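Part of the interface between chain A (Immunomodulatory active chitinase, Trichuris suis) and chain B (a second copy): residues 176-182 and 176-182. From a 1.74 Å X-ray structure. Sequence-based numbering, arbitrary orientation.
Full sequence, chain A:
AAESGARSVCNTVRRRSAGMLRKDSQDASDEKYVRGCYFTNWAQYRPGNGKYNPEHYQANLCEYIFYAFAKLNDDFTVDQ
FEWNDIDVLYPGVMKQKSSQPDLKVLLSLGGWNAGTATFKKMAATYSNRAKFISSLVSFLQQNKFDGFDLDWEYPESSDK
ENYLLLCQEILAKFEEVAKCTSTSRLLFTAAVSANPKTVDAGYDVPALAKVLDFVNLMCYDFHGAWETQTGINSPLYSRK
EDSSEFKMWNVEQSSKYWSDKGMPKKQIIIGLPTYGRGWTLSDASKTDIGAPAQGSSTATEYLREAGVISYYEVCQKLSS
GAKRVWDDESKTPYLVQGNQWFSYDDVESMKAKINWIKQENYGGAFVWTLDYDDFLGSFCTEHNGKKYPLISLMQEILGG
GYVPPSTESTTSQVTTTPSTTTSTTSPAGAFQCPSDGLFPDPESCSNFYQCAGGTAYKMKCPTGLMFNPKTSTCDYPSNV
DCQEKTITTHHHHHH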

# COMPACT_ATOMS: atom_id res chain seq x y z
N GLU A 176 17.01 -2.28 14.79
CA GLU A 176 17.74 -1.04 14.54
C GLU A 176 17.13 -0.28 13.36
O GLU A 176 17.02 0.96 13.39
CB GLU A 176 19.22 -1.35 14.30
CG GLU A 176 20.07 -0.17 13.84
CD GLU A 176 21.07 -0.56 12.75
OE1 GLU A 176 20.87 -0.16 11.58
OE2 GLU A 176 22.05 -1.27 13.07
N VAL A 177 16.75 -1.00 12.32
CA VAL A 177 16.12 -0.36 11.16
C VAL A 177 14.81 0.30 11.57
O VAL A 177 14.50 1.42 11.14
CB VAL A 177 15.93 -1.40 10.04
CG1 VAL A 177 14.94 -0.90 8.99
CG2 VAL A 177 17.28 -1.71 9.41
N ALA A 178 14.05 -0.36 12.45
CA ALA A 178 12.80 0.23 12.93
C ALA A 178 13.03 1.58 13.59
O ALA A 178 12.30 2.54 13.33
CB ALA A 178 12.08 -0.74 13.87
N LYS A 179 14.08 1.69 14.44
CA LYS A 179 14.39 2.97 15.06
C LYS A 179 14.90 3.97 14.04
O LYS A 179 14.56 5.16 14.11
CB LYS A 179 15.43 2.77 16.18
CG LYS A 179 15.05 1.72 17.20
CD LYS A 179 16.17 1.50 18.23
CE LYS A 179 15.73 0.56 19.36
NZ LYS A 179 16.23 -0.84 19.23
N CYS A 180 15.75 3.52 13.12
CA CYS A 180 16.37 4.43 12.15
C CYS A 180 15.32 5.09 11.25
O CYS A 180 15.44 6.27 10.90
CB CYS A 180 17.39 3.66 11.30
SG CYS A 180 18.55 4.70 10.35
N THR A 181 14.29 4.34 10.86
CA THR A 181 13.29 4.82 9.91
C THR A 181 11.96 5.17 10.55
O THR A 181 11.02 5.51 9.83
CB THR A 181 13.06 3.77 8.81
OG1 THR A 181 12.62 2.55 9.40
CG2 THR A 181 14.33 3.52 8.03
N SER A 182 11.86 5.11 11.88
CA SER A 182 10.63 5.39 12.62
C SER A 182 9.46 4.54 12.10
O SER A 182 8.36 5.04 11.86
CB SER A 182 10.29 6.88 12.57
OG SER A 182 11.36 7.65 13.07
N GLU B 176 18.15 11.45 5.90
CA GLU B 176 18.71 10.50 6.87
C GLU B 176 17.90 9.21 6.90
O GLU B 176 18.47 8.11 6.98
CB GLU B 176 18.74 11.13 8.26
CG GLU B 176 19.78 12.21 8.45
CD GLU B 176 21.18 11.65 8.45
OE1 GLU B 176 22.10 12.34 7.96
OE2 GLU B 176 21.37 10.51 8.93
N VAL B 177 16.58 9.33 6.86
CA VAL B 177 15.71 8.15 6.88
C VAL B 177 15.97 7.29 5.65
O VAL B 177 16.08 6.06 5.75
CB VAL B 177 14.24 8.60 6.96
CG1 VAL B 177 13.31 7.53 6.37
CG2 VAL B 177 13.87 8.91 8.40
N ALA B 178 16.10 7.93 4.49
CA ALA B 178 16.33 7.19 3.25
C ALA B 178 17.67 6.49 3.27
O ALA B 178 17.80 5.38 2.75
CB ALA B 178 16.24 8.13 2.05
N LYS B 179 18.69 7.10 3.90
CA LYS B 179 19.99 6.45 3.96
C LYS B 179 20.00 5.17 4.79
O LYS B 179 20.87 4.33 4.58
CB LYS B 179 21.06 7.40 4.51
CG LYS B 179 21.24 8.67 3.71
CD LYS B 179 22.42 9.49 4.20
CE LYS B 179 22.06 10.26 5.45
NZ LYS B 179 22.48 11.69 5.39
N CYS B 180 19.06 5.01 5.73
CA CYS B 180 19.07 3.81 6.57
C CYS B 180 19.10 2.54 5.73
O CYS B 180 19.79 1.57 6.06
CB CYS B 180 17.86 3.77 7.50
SG CYS B 180 17.58 5.18 8.61
N THR B 181 18.37 2.54 4.61
CA THR B 181 18.09 1.34 3.83
C THR B 181 18.36 1.53 2.35
O THR B 181 18.05 0.64 1.55
CB THR B 181 16.62 0.95 4.03
OG1 THR B 181 15.80 2.12 3.99
CG2 THR B 181 16.43 0.31 5.38
N SER B 182 18.83 2.71 1.94
CA SER B 182 18.93 3.07 0.53
C SER B 182 17.57 2.95 -0.16
O SER B 182 17.40 2.23 -1.15
CB SER B 182 19.99 2.22 -0.17
OG SER B 182 21.12 2.06 0.67

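This is a small, covalent helix-to-helix contact, in which an intermolecular disulfide joins the same cysteine of two copies and threonine and valine methyl groups pack beside it.

Each stretch continues a helix that begins earlier in its chain. The two helices run nearly antiparallel, with an angle of 158° between their N-to-C directions. Their axes come within 9.1 Å. The CA atoms of C180(A) and C180(B) lie 6.2 Å apart, and CA of T181(A) is 5.1 Å from CA of V177(B). S182(A) and S182(B) leave the helical conformation with positive phi.

The disulfide is the central bond. SG of C180(A) lies 2.0 Å from SG of C180(B), a normal covalent S–S length. The chi3 angle of -84° is close to the 90° magnitude that disulfides favor, so the torsion about the S–S bond is relaxed. The two halves are not identical. C180(A) uses the t rotamer and its CA-to-CB bond points sideways. C180(B) uses the m rotamer and its CA-to-CB bond points toward the other stretch.

Threonine and valine pack to one side of this link. CG2 of T181(A) sits 3.6 Å from CB of C180(B), so the threonine methyl rests against the base of the cysteine side chain. The same CG2 is 3.8 Å from the backbone O of V177(B), a van der Waals contact. CG2 of V177(B) in turn lies 4.0 Å from O of C180(A). The reciprocal pair meets through its side chains: CG1 of V177(A) lies 4.1 Å from CG2 of T181(B). These four threonine and valine residues are buried in the assembly.

No hydrogen bond or salt bridge crosses between the stretches. Some polar groups have partners within their own stretch. OG1 of T181(A) donates to O of V177(A) at 2.8 Å, one turn back, which satisfies the hydroxyl while CG2 makes the contacts with chain B. The backbone N of T181(A) bonds to the same carbonyl O of V177(A) at 2.9 Å. In chain B, NZ of K179(B) forms a salt bridge with OE1 of E176(B) at 2.7 Å. This pair of opposite charges makes no contact with the chain A stretch.

The two stretches together bury 273 Å². Within this modest area the disulfide supplies the covalent link, and the neighboring contacts are van der Waals packing.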